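PDB 6FTF: protein kinase A regulatory subunit, putative from Trypanosoma cruzi, which probably serves as the regulatory subunit of a cAMP-independent protein kinase A, holding the nucleoside analogue 7-cyano-7-deazainosine in each of its two cyclic nucleotide-binding domains. Local coordinates for residues A[240-245]-A[294-299]; A[191-196]-A[246-251]; A[201-206]-A[231-236]. One frame throughout, in Å; residues are numbered along the deposited sequence.

Contact 1 (A[240-245]-A[294-299]). With 7CI (7-cyano-7-deazainosine), chain E; EDO (1,2-ethanediol), chain D.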
loop_
_atom_site.group_PDB
_atom_site.type_symbol
_atom_site.label_atom_id
_atom_site.label_comp_id
_atom_site.label_asym_id
_atom_site.label_seq_id
_atom_site.Cartn_x
_atom_site.Cartn_y
_atom_site.Cartn_z
ATOM N N ASN A 240 -0.131 -16.165 4.139
ATOM C CA ASN A 240 -0.025 -17.295 5.051
ATOM C C ASN A 240 1.118 -17.161 6.045
ATOM O O ASN A 240 1.389 -18.105 6.798
ATOM C CB ASN A 240 0.022 -18.592 4.252
ATOM C CG ASN A 240 -1.301 -18.878 3.568
ATOM O OD1 ASN A 240 -2.369 -18.631 4.157
ATOM N ND2 ASN A 240 -1.262 -19.395 2.350
ATOM N N ASN A 241 1.766 -16.004 6.098
ATOM C CA ASN A 241 2.709 -15.652 7.159
ATOM C C ASN A 241 3.839 -16.671 7.314
ATOM O O ASN A 241 4.078 -17.223 8.394
ATOM C CB ASN A 241 1.975 -15.449 8.484
ATOM C CG ASN A 241 1.110 -14.232 8.478
ATOM O OD1 ASN A 241 1.515 -13.168 8.035
ATOM N ND2 ASN A 241 -0.101 -14.382 8.979
ATOM N N HIS A 242 4.586 -16.865 6.229
ATOM C CA HIS A 242 5.743 -17.756 6.272
ATOM C C HIS A 242 6.851 -17.187 5.391
ATOM O O HIS A 242 6.617 -16.310 4.552
ATOM C CB HIS A 242 5.375 -19.195 5.877
ATOM C CG HIS A 242 4.752 -19.313 4.519
ATOM N ND1 HIS A 242 5.465 -19.161 3.354
ATOM C CD2 HIS A 242 3.471 -19.548 4.141
ATOM C CE1 HIS A 242 4.649 -19.289 2.321
ATOM N NE2 HIS A 242 3.433 -19.528 2.770
ATOM N N ARG A 243 8.065 -17.693 5.582
ATOM C CA ARG A 243 9.186 -17.303 4.738
ATOM C C ARG A 243 8.992 -17.852 3.328
ATOM O O ARG A 243 8.179 -18.728 3.077
ATOM C CB ARG A 243 10.510 -17.763 5.360
ATOM C CG ARG A 243 10.815 -17.090 6.695
ATOM C CD ARG A 243 12.134 -17.530 7.273
ATOM N NE ARG A 243 13.297 -16.906 6.644
ATOM C CZ ARG A 243 13.859 -15.770 7.047
ATOM N NH1 ARG A 243 13.349 -15.065 8.023
ATOM N NH2 ARG A 243 14.957 -15.331 6.446
ATOM N N THR A 244 9.764 -17.332 2.386
ATOM C CA THR A 244 9.557 -17.704 0.990
ATOM C C THR A 244 9.883 -19.172 0.763
ATOM O O THR A 244 10.853 -19.716 1.300
ATOM C CB THR A 244 10.368 -16.814 0.049
ATOM O OG1 THR A 244 11.738 -16.938 0.385
ATOM C CG2 THR A 244 9.946 -15.356 0.129
ATOM N N VAL A 245 9.044 -19.807 -0.036
ATOM C CA VAL A 245 9.091 -21.234 -0.278
ATOM C C VAL A 245 9.534 -21.568 -1.684
ATOM O O VAL A 245 9.557 -22.747 -2.055
ATOM C CB VAL A 245 7.745 -21.897 0.077
ATOM C CG1 VAL A 245 7.562 -21.912 1.586
ATOM C CG2 VAL A 245 6.583 -21.143 -0.558
ATOM N N GLY A 294 3.805 -28.690 6.134
ATOM C CA GLY A 294 4.391 -27.745 7.059
ATOM C C GLY A 294 5.798 -27.321 6.717
ATOM O O GLY A 294 6.560 -26.959 7.620
ATOM N N ALA A 295 6.149 -27.294 5.433
ATOM C CA ALA A 295 7.526 -27.122 4.987
ATOM C C ALA A 295 7.950 -25.656 4.896
ATOM O O ALA A 295 8.515 -25.217 3.884
ATOM C CB ALA A 295 7.707 -27.807 3.633
ATOM N N ALA A 296 7.691 -24.886 5.943
ATOM C CA ALA A 296 8.152 -23.509 6.021
ATOM C C ALA A 296 8.068 -23.058 7.469
ATOM O O ALA A 296 7.393 -23.684 8.294
ATOM C CB ALA A 296 7.295 -22.584 5.163
ATOM N N GLN A 297 8.764 -21.974 7.777
ATOM C CA GLN A 297 8.673 -21.355 9.085
ATOM C C GLN A 297 7.993 -19.998 9.004
ATOM O O GLN A 297 7.894 -19.389 7.927
ATOM C CB GLN A 297 10.041 -21.232 9.779
ATOM C CG GLN A 297 10.912 -20.114 9.245
ATOM C CD GLN A 297 12.298 -20.112 9.868
ATOM O OE1 GLN A 297 13.290 -20.413 9.192
ATOM N NE2 GLN A 297 12.384 -19.765 11.116
ATOM N N PRO A 298 7.513 -19.483 10.140
ATOM C CA PRO A 298 6.749 -18.240 10.124
ATOM C C PRO A 298 7.545 -17.032 9.665
ATOM O O PRO A 298 8.774 -16.965 9.742
ATOM C CB PRO A 298 6.339 -18.068 11.593
ATOM C CG PRO A 298 6.262 -19.455 12.113
ATOM C CD PRO A 298 7.416 -20.150 11.453
ATOM N N SER A 299 6.768 -16.035 9.234
ATOM C CA SER A 299 7.241 -14.692 8.922
ATOM C C SER A 299 6.029 -13.767 8.983
ATOM O O SER A 299 5.033 -14.016 8.299
ATOM C CB SER A 299 7.828 -14.644 7.509
ATOM O OG SER A 299 8.078 -13.309 7.109
HETATM C C1 7CI E . 5.552 -18.116 -5.865
HETATM N N1 7CI E . 5.240 -19.572 -5.603
HETATM O O1 7CI E . 6.844 -17.816 -5.385
HETATM C C2 7CI E . 4.477 -20.318 -6.384
HETATM N N2 7CI E . 3.867 -19.996 -7.550
HETATM O O2 7CI E . 4.415 -16.041 -5.846
HETATM C C3 7CI E . 3.211 -20.972 -8.210
HETATM N N3 7CI E . 3.084 -22.256 -7.659
HETATM O O3 7CI E . 4.829 -15.778 -3.229
HETATM C C4 7CI E . 3.660 -22.589 -6.464
HETATM N N4 7CI E . 5.604 -23.393 -2.813
HETATM C C5 7CI E . 4.422 -21.614 -5.785
HETATM O O5 7CI E . 3.453 -23.756 -6.027
HETATM C C6 7CI E . 5.213 -21.567 -4.560
HETATM C C7 7CI E . 5.694 -20.266 -4.530
HETATM C C8 7CI E . 5.424 -22.568 -3.613
HETATM C C9 7CI E . 4.622 -17.207 -5.140
HETATM C C10 7CI E . 5.305 -16.988 -3.892
HETATM C C11 7CI E . 6.762 -16.820 -4.374
HETATM C C12 7CI E . 7.852 -17.109 -3.263
HETATM O O4 7CI E . 7.549 -18.283 -2.593
HETATM C C1 EDO D . 10.695 -21.264 4.189
HETATM O O1 EDO D . 10.633 -21.348 5.619
HETATM C C2 EDO D . 11.105 -22.606 3.583
HETATM O O2 EDO D . 12.332 -23.089 4.153
HETATM O O HOH W 1 10.917 -15.254 9.449
#

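Contact 2 (A[191-196]-A[246-251]). With 7CI (7-cyano-7-deazainosine), chain E.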
loop_
_atom_site.group_PDB
_atom_site.type_symbol
_atom_site.label_atom_id
_atom_site.label_comp_id
_atom_site.label_asym_id
_atom_site.label_seq_id
_atom_site.Cartn_x
_atom_site.Cartn_y
_atom_site.Cartn_z
ATOM N N TYR A 191 17.702 -13.341 -9.717
ATOM C CA TYR A 191 16.671 -13.794 -8.789
ATOM C C TYR A 191 15.870 -12.590 -8.297
ATOM O O TYR A 191 16.425 -11.631 -7.738
ATOM C CB TYR A 191 17.287 -14.550 -7.610
ATOM C CG TYR A 191 17.669 -15.989 -7.908
ATOM C CD1 TYR A 191 18.445 -16.324 -9.010
ATOM C CD2 TYR A 191 17.234 -17.015 -7.084
ATOM C CE1 TYR A 191 18.759 -17.651 -9.276
ATOM C CE2 TYR A 191 17.566 -18.335 -7.342
ATOM C CZ TYR A 191 18.332 -18.640 -8.432
ATOM O OH TYR A 191 18.669 -19.944 -8.744
ATOM N N ILE A 192 14.567 -12.652 -8.504
ATOM C CA ILE A 192 13.644 -11.667 -7.967
ATOM C C ILE A 192 13.340 -11.978 -6.512
ATOM O O ILE A 192 13.328 -11.071 -5.664
ATOM C CB ILE A 192 12.376 -11.664 -8.841
ATOM C CG1 ILE A 192 12.752 -11.299 -10.284
ATOM C CG2 ILE A 192 11.327 -10.719 -8.273
ATOM C CD1 ILE A 192 11.664 -11.478 -11.308
ATOM N N ILE A 193 13.087 -13.261 -6.215
ATOM C CA ILE A 193 12.884 -13.781 -4.870
ATOM C C ILE A 193 13.816 -14.973 -4.690
ATOM O O ILE A 193 13.920 -15.819 -5.579
ATOM C CB ILE A 193 11.414 -14.191 -4.635
ATOM C CG1 ILE A 193 10.528 -12.961 -4.709
ATOM C CG2 ILE A 193 11.258 -14.920 -3.305
ATOM C CD1 ILE A 193 9.007 -13.258 -4.738
ATOM N N HIS A 194 14.483 -15.045 -3.534
ATOM C CA HIS A 194 15.210 -16.237 -3.122
ATOM C C HIS A 194 14.380 -17.018 -2.118
ATOM O O HIS A 194 13.748 -16.435 -1.234
ATOM C CB HIS A 194 16.536 -15.887 -2.441
ATOM C CG HIS A 194 17.645 -15.569 -3.390
ATOM N ND1 HIS A 194 18.496 -16.530 -3.895
ATOM C CD2 HIS A 194 18.042 -14.393 -3.923
ATOM C CE1 HIS A 194 19.380 -15.948 -4.688
ATOM N NE2 HIS A 194 19.119 -14.653 -4.731
ATOM N N TYR A 195 14.421 -18.336 -2.249
ATOM C CA TYR A 195 13.885 -19.255 -1.252
ATOM C C TYR A 195 14.457 -18.950 0.120
ATOM O O TYR A 195 15.643 -18.658 0.251
ATOM C CB TYR A 195 14.319 -20.660 -1.683
ATOM C CG TYR A 195 13.888 -21.790 -0.784
ATOM C CD1 TYR A 195 14.566 -22.084 0.376
ATOM C CD2 TYR A 195 12.803 -22.593 -1.115
ATOM C CE1 TYR A 195 14.174 -23.128 1.195
ATOM C CE2 TYR A 195 12.412 -23.638 -0.304
ATOM C CZ TYR A 195 13.102 -23.892 0.837
ATOM O OH TYR A 195 12.745 -24.939 1.657
ATOM N N GLY A 196 13.623 -19.065 1.150
ATOM C CA GLY A 196 14.095 -19.026 2.518
ATOM C C GLY A 196 14.248 -17.662 3.132
ATOM O O GLY A 196 14.858 -17.553 4.207
ATOM N N ALA A 246 9.890 -20.572 -2.487
ATOM C CA ALA A 246 10.412 -20.810 -3.819
ATOM C C ALA A 246 11.306 -19.654 -4.218
ATOM O O ALA A 246 11.147 -18.536 -3.723
ATOM C CB ALA A 246 9.278 -20.918 -4.839
ATOM N N ASP A 247 12.241 -19.940 -5.118
ATOM C CA ASP A 247 12.914 -18.887 -5.847
ATOM C C ASP A 247 12.001 -18.432 -6.975
ATOM O O ASP A 247 11.246 -19.221 -7.537
ATOM C CB ASP A 247 14.200 -19.393 -6.489
ATOM C CG ASP A 247 15.152 -20.034 -5.504
ATOM O OD1 ASP A 247 15.600 -19.338 -4.579
ATOM O OD2 ASP A 247 15.491 -21.233 -5.699
ATOM N N VAL A 248 12.129 -17.169 -7.366
ATOM C CA VAL A 248 11.518 -16.666 -8.591
ATOM C C VAL A 248 12.628 -16.005 -9.385
ATOM O O VAL A 248 13.284 -15.083 -8.880
ATOM C CB VAL A 248 10.370 -15.683 -8.318
ATOM C CG1 VAL A 248 9.777 -15.242 -9.635
ATOM C CG2 VAL A 248 9.321 -16.330 -7.416
ATOM N N VAL A 249 12.871 -16.510 -10.594
ATOM C CA VAL A 249 14.034 -16.137 -11.393
ATOM C C VAL A 249 13.558 -15.569 -12.724
ATOM O O VAL A 249 12.706 -16.165 -13.384
ATOM C CB VAL A 249 14.946 -17.358 -11.633
ATOM C CG1 VAL A 249 16.203 -16.952 -12.396
ATOM C CG2 VAL A 249 15.289 -18.025 -10.306
ATOM N N ALA A 250 14.142 -14.454 -13.159
ATOM C CA ALA A 250 13.806 -13.903 -14.472
ATOM C C ALA A 250 14.309 -14.833 -15.573
ATOM O O ALA A 250 15.470 -15.244 -15.570
ATOM C CB ALA A 250 14.446 -12.533 -14.646
ATOM N N THR A 251 13.438 -15.199 -16.511
ATOM C CA THR A 251 13.875 -15.978 -17.672
ATOM C C THR A 251 14.089 -15.122 -18.917
ATOM O O THR A 251 14.673 -15.619 -19.895
ATOM C CB THR A 251 12.892 -17.106 -18.010
ATOM O OG1 THR A 251 11.643 -16.556 -18.435
ATOM C CG2 THR A 251 12.690 -18.043 -16.839
HETATM C C1 7CI E . 5.552 -18.116 -5.865
HETATM N N1 7CI E . 5.240 -19.572 -5.603
HETATM O O1 7CI E . 6.844 -17.816 -5.385
HETATM C C2 7CI E . 4.477 -20.318 -6.384
HETATM N N2 7CI E . 3.867 -19.996 -7.550
HETATM O O2 7CI E . 4.415 -16.041 -5.846
HETATM C C3 7CI E . 3.211 -20.972 -8.210
HETATM N N3 7CI E . 3.084 -22.256 -7.659
HETATM O O3 7CI E . 4.829 -15.778 -3.229
HETATM C C4 7CI E . 3.660 -22.589 -6.464
HETATM N N4 7CI E . 5.604 -23.393 -2.813
HETATM C C5 7CI E . 4.422 -21.614 -5.785
HETATM O O5 7CI E . 3.453 -23.756 -6.027
HETATM C C6 7CI E . 5.213 -21.567 -4.560
HETATM C C7 7CI E . 5.694 -20.266 -4.530
HETATM C C8 7CI E . 5.424 -22.568 -3.613
HETATM C C9 7CI E . 4.622 -17.207 -5.140
HETATM C C10 7CI E . 5.305 -16.988 -3.892
HETATM C C11 7CI E . 6.762 -16.820 -4.374
HETATM C C12 7CI E . 7.852 -17.109 -3.263
HETATM O O4 7CI E . 7.549 -18.283 -2.593
HETATM O O HOH W 2 17.493 -22.026 -7.424
HETATM O O HOH W 3 18.094 -19.314 -3.501
#

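Contact 3 (A[201-206]-A[231-236]). With 7CI (7-cyano-7-deazainosine), chain E.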
loop_
_atom_site.group_PDB
_atom_site.type_symbol
_atom_site.label_atom_id
_atom_site.label_comp_id
_atom_site.label_asym_id
_atom_site.label_seq_id
_atom_site.Cartn_x
_atom_site.Cartn_y
_atom_site.Cartn_z
ATOM N N TRP A 201 8.151 -8.529 -0.234
ATOM C CA TRP A 201 7.894 -7.824 -1.477
ATOM C C TRP A 201 6.968 -8.605 -2.394
ATOM O O TRP A 201 7.166 -9.800 -2.628
ATOM C CB TRP A 201 9.206 -7.605 -2.216
ATOM C CG TRP A 201 10.178 -6.735 -1.484
ATOM C CD1 TRP A 201 11.336 -7.122 -0.865
ATOM C CD2 TRP A 201 10.088 -5.318 -1.326
ATOM N NE1 TRP A 201 11.976 -6.017 -0.336
ATOM C CE2 TRP A 201 11.229 -4.900 -0.607
ATOM C CE3 TRP A 201 9.163 -4.356 -1.737
ATOM C CZ2 TRP A 201 11.451 -3.563 -0.270
ATOM C CZ3 TRP A 201 9.387 -3.024 -1.400
ATOM C CH2 TRP A 201 10.529 -2.644 -0.690
ATOM N N LEU A 202 5.987 -7.906 -2.942
ATOM C CA LEU A 202 5.092 -8.439 -3.954
ATOM C C LEU A 202 5.415 -7.736 -5.262
ATOM O O LEU A 202 5.603 -6.515 -5.292
ATOM C CB LEU A 202 3.629 -8.223 -3.554
ATOM C CG LEU A 202 2.533 -8.782 -4.458
ATOM C CD1 LEU A 202 1.265 -9.082 -3.656
ATOM C CD2 LEU A 202 2.213 -7.818 -5.580
ATOM N N TYR A 203 5.504 -8.503 -6.336
ATOM C CA TYR A 203 5.889 -7.991 -7.643
ATOM C C TYR A 203 4.766 -8.256 -8.629
ATOM O O TYR A 203 4.231 -9.370 -8.681
ATOM C CB TYR A 203 7.161 -8.691 -8.140
ATOM C CG TYR A 203 8.371 -8.486 -7.263
ATOM C CD1 TYR A 203 8.609 -9.313 -6.190
ATOM C CD2 TYR A 203 9.264 -7.460 -7.505
ATOM C CE1 TYR A 203 9.705 -9.122 -5.380
ATOM C CE2 TYR A 203 10.357 -7.261 -6.698
ATOM C CZ TYR A 203 10.570 -8.090 -5.643
ATOM O OH TYR A 203 11.678 -7.899 -4.818
ATOM N N ILE A 204 4.419 -7.248 -9.419
ATOM C CA ILE A 204 3.515 -7.414 -10.548
ATOM C C ILE A 204 4.368 -7.296 -11.793
ATOM O O ILE A 204 5.128 -6.332 -11.943
ATOM C CB ILE A 204 2.397 -6.364 -10.545
ATOM C CG1 ILE A 204 1.681 -6.322 -9.188
ATOM C CG2 ILE A 204 1.442 -6.652 -11.680
ATOM C CD1 ILE A 204 0.660 -5.200 -9.064
ATOM N N ILE A 205 4.291 -8.287 -12.659
ATOM C CA ILE A 205 5.143 -8.310 -13.841
ATOM C C ILE A 205 4.594 -7.350 -14.891
ATOM O O ILE A 205 3.509 -7.558 -15.441
ATOM C CB ILE A 205 5.285 -9.732 -14.393
ATOM C CG1 ILE A 205 5.826 -10.657 -13.299
ATOM C CG2 ILE A 205 6.203 -9.725 -15.616
ATOM C CD1 ILE A 205 5.822 -12.114 -13.677
ATOM N N MET A 206 5.371 -6.318 -15.214
ATOM C CA MET A 206 5.008 -5.379 -16.266
ATOM C C MET A 206 5.484 -5.844 -17.629
ATOM O O MET A 206 4.840 -5.543 -18.644
ATOM C CB MET A 206 5.567 -3.982 -15.966
ATOM C CG MET A 206 5.037 -3.393 -14.671
ATOM S SD MET A 206 5.656 -1.748 -14.280
ATOM C CE MET A 206 4.722 -0.745 -15.437
ATOM N N ASP A 231 0.937 -11.108 -14.338
ATOM C CA ASP A 231 0.921 -11.987 -13.188
ATOM C C ASP A 231 1.639 -11.333 -12.016
ATOM O O ASP A 231 2.328 -10.316 -12.147
ATOM C CB ASP A 231 1.611 -13.308 -13.537
ATOM C CG ASP A 231 0.835 -14.149 -14.532
ATOM O OD1 ASP A 231 -0.417 -14.138 -14.490
ATOM O OD2 ASP A 231 1.470 -14.849 -15.332
ATOM N N HIS A 232 1.463 -11.932 -10.852
ATOM C CA HIS A 232 2.097 -11.455 -9.628
ATOM C C HIS A 232 2.796 -12.592 -8.892
ATOM O O HIS A 232 2.392 -13.757 -8.976
ATOM C CB HIS A 232 1.058 -10.850 -8.689
ATOM C CG HIS A 232 -0.125 -11.737 -8.476
ATOM N ND1 HIS A 232 -0.145 -12.754 -7.548
ATOM C CD2 HIS A 232 -1.306 -11.811 -9.135
ATOM C CE1 HIS A 232 -1.296 -13.395 -7.620
ATOM N NE2 HIS A 232 -2.025 -12.833 -8.571
ATOM N N ILE A 233 3.834 -12.231 -8.137
ATOM C CA ILE A 233 4.545 -13.162 -7.270
ATOM C C ILE A 233 4.829 -12.474 -5.943
ATOM O O ILE A 233 4.939 -11.245 -5.870
ATOM C CB ILE A 233 5.858 -13.740 -7.865
ATOM C CG1 ILE A 233 6.881 -12.646 -8.220
ATOM C CG2 ILE A 233 5.560 -14.667 -9.043
ATOM C CD1 ILE A 233 6.877 -12.182 -9.671
ATOM N N GLY A 234 4.935 -13.274 -4.883
ATOM C CA GLY A 234 5.265 -12.801 -3.553
ATOM C C GLY A 234 4.094 -12.762 -2.598
ATOM O O GLY A 234 4.297 -12.560 -1.396
ATOM N N GLU A 235 2.877 -13.004 -3.068
ATOM C CA GLU A 235 1.730 -12.854 -2.189
ATOM C C GLU A 235 1.564 -14.013 -1.217
ATOM O O GLU A 235 0.893 -13.843 -0.192
ATOM C CB GLU A 235 0.425 -12.671 -2.967
ATOM C CG GLU A 235 -0.112 -13.916 -3.633
ATOM C CD GLU A 235 0.614 -14.312 -4.891
ATOM O OE1 GLU A 235 1.470 -13.528 -5.376
ATOM O OE2 GLU A 235 0.300 -15.422 -5.403
ATOM N N LEU A 236 2.113 -15.196 -1.500
ATOM C CA LEU A 236 1.775 -16.348 -0.668
ATOM C C LEU A 236 2.271 -16.152 0.752
ATOM O O LEU A 236 1.572 -16.473 1.726
ATOM C CB LEU A 236 2.358 -17.632 -1.249
ATOM C CG LEU A 236 1.871 -18.009 -2.644
ATOM C CD1 LEU A 236 2.474 -19.335 -3.063
ATOM C CD2 LEU A 236 0.342 -18.085 -2.717
HETATM C C1 7CI E . 5.552 -18.116 -5.865
HETATM N N1 7CI E . 5.240 -19.572 -5.603
HETATM O O1 7CI E . 6.844 -17.816 -5.385
HETATM C C2 7CI E . 4.477 -20.318 -6.384
HETATM N N2 7CI E . 3.867 -19.996 -7.550
HETATM O O2 7CI E . 4.415 -16.041 -5.846
HETATM C C3 7CI E . 3.211 -20.972 -8.210
HETATM N N3 7CI E . 3.084 -22.256 -7.659
HETATM O O3 7CI E . 4.829 -15.778 -3.229
HETATM C C4 7CI E . 3.660 -22.589 -6.464
HETATM N N4 7CI E . 5.604 -23.393 -2.813
HETATM C C5 7CI E . 4.422 -21.614 -5.785
HETATM O O5 7CI E . 3.453 -23.756 -6.027
HETATM C C6 7CI E . 5.213 -21.567 -4.560
HETATM C C7 7CI E . 5.694 -20.266 -4.530
HETATM C C8 7CI E . 5.424 -22.568 -3.613
HETATM C C9 7CI E . 4.622 -17.207 -5.140
HETATM C C10 7CI E . 5.305 -16.988 -3.892
HETATM C C11 7CI E . 6.762 -16.820 -4.374
HETATM C C12 7CI E . 7.852 -17.109 -3.263
HETATM O O4 7CI E . 7.549 -18.283 -2.593
#

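Contact 1 (A[240-245]-A[294-299])
The guanidinium of Arg243 and the amide of Gln297 lie side by side with their planes 53° apart, so the two groups are not stacked; water 1 sits at the guanidinium edge, in plane, accepting from Arg243 NH1 (2.8 Å) and donating to Pro298 O. The imidazole of His242 is met obliquely by Ala296 CB, 4.2 Å from its CG, while ND1 donates within the ring plane to Arg243 O at 2.8 Å and NE2 bonds to Tyr287 OH, which fixes the ring's rotation. Here the loop that closes the phosphate-binding cassette of the second cyclic nucleotide-binding domain, after helix 235-240, meets the tail that follows helix 285-293. A single backbone bridge, His242 with Pro298, joins them. Arg243 N reaches Gln297 O nearly along the C=O axis at 2.9 Å. Ser299 N bonds to Asn241 O at 3.1 Å, but this donor stands above the carbonyl plane, 65° out of it. Beside the bridge, Arg243 CD packs on Gln297 CG at 3.5 Å, and the bend at chi3 (77°) places NE, which bonds to Gly196 O. On the pocket side, Val245 splits its two methyls: CG1 rests on Ala296 CB at 3.6 Å, whereas CG2 approaches the cyano nitrogen N4 of 7-cyano-7-deazainosine at 3.3 Å.

Contact 2 (A[191-196]-A[246-251])
Ile193 and Val248 lie side by side and point the same way, Ile193 CB standing 4.1 Å from Val248 CG2. With CG2 beside its backbone N and anti to the carbonyl carbon, Val248 offers the same methyl to the sugar of 7-cyano-7-deazainosine, 3.5 Å from ring oxygen O1, so this apolar face of the antiparallel pair also lines the nucleoside pocket. On the other face, Val249 CG2 sits over the centre of the Tyr191 ring, 3.5 Å from its centroid and only 7° off the normal, a CH-pi contact. Between the two pairs the register slips by one: Ile192 and Ile193 both face Val248, a classic beta bulge. Its evidence is the double grip on Val248 O, which takes Ile192 N at 2.8 Å and Ile193 N on an in-plane lone pair at 3.2 Å. Val248 N returns a bond to Ile193 O. Farther out, the Asp247 carboxylate lies at the edge of the Tyr191 ring, turned 69° from its plane. Asp247 OD1 receives Tyr195 N at 2.8 Å in an almost straight bond (178°), from above the carboxylate plane. Two waters finish this polar edge: water 2 joins Tyr191 OH to Asp247 OD2, and water 3 joins His194 ND1 to Asp247 OD1. Arg215 makes a salt bridge to Asp247 OD2, which would favour the charged carboxylate, and its guanidinium makes a cation-pi contact with the Tyr195 ring. In the jelly-roll-like barrel of the domain, strand 191-193 is an outermost strand of its sheet and strand 247-250 lies between it and strand 209-215; Tyr203 of strand 201-205 and Ile233 of strand 232-233 cover the Ile193 side from the facing sheet.

Contact 3 (A[201-206]-A[231-236])
Tyr203 and Ile233 form the tight half of this contact, an antiparallel hydrogen-bonded pair in the beta barrel of the cyclic nucleotide-binding domain, where strand 201-205 runs beside the short strand 232-233 that leads into the phosphate-binding cassette. Tyr203 N meets Ile233 O at 2.8 Å, nearly straight (173°), and Ile233 N answers to Tyr203 O at 2.9 Å. Ile205 N also bonds to Asp231 O (2.9 Å). Ile233 CG1 stands between its backbone N and carbonyl carbon (chi1 59°), and CD1 beyond it lodges 3.8 Å from Tyr203 CB and 4.1 Å from Ile205 CG1, the Ile205 and Ile233 side chains crossing at about a right angle. Strand 191-193 packs over this side, closing it as barrel interior. On the opposite face the two segments touch less: Ile204 and His232 form the non-hydrogen-bonded pair, Phe159 and Phe165 cover Ile204, and His232 is partly exposed, its ring turning off from strand 201-205. It is tied within its own segment, ND1 donating to Glu235 OE1 at 2.8 Å from above the carboxylate plane, while Phe165 meets the ring. Leu202 CD1 touches Glu235 CB at 3.7 Å. At the strand's end, Gly234 takes a positive phi (105°), and its backbone serves the ligand: Gly234 N donates to the sugar hydroxyl O2 of 7-cyano-7-deazainosine at 3.0 Å.

All three contacts belong to the second nucleotide-binding domain and touch the same 7-cyano-7-deazainosine, yet they differ in depth. Contacts 2 and 3 are buried strand pairings of two different sheets, their centres about 11 Å apart, and they also meet where Ile193 CD1 packs on Gly234. Contact 1 is partly buried, two loops held by one backbone bridge, with a water bridging its outer side. It adjoins contact 2 through Thr244, whose OG1 probably bonds to His194 O. Helix 235-240 begins in contact 3 and ends in contact 1. Strand bonds and apolar packing carry contacts 2 and 3, with buried carboxylates at their edges; contact 1 rests on loop backbone bonds and aliphatic contacts near solvent.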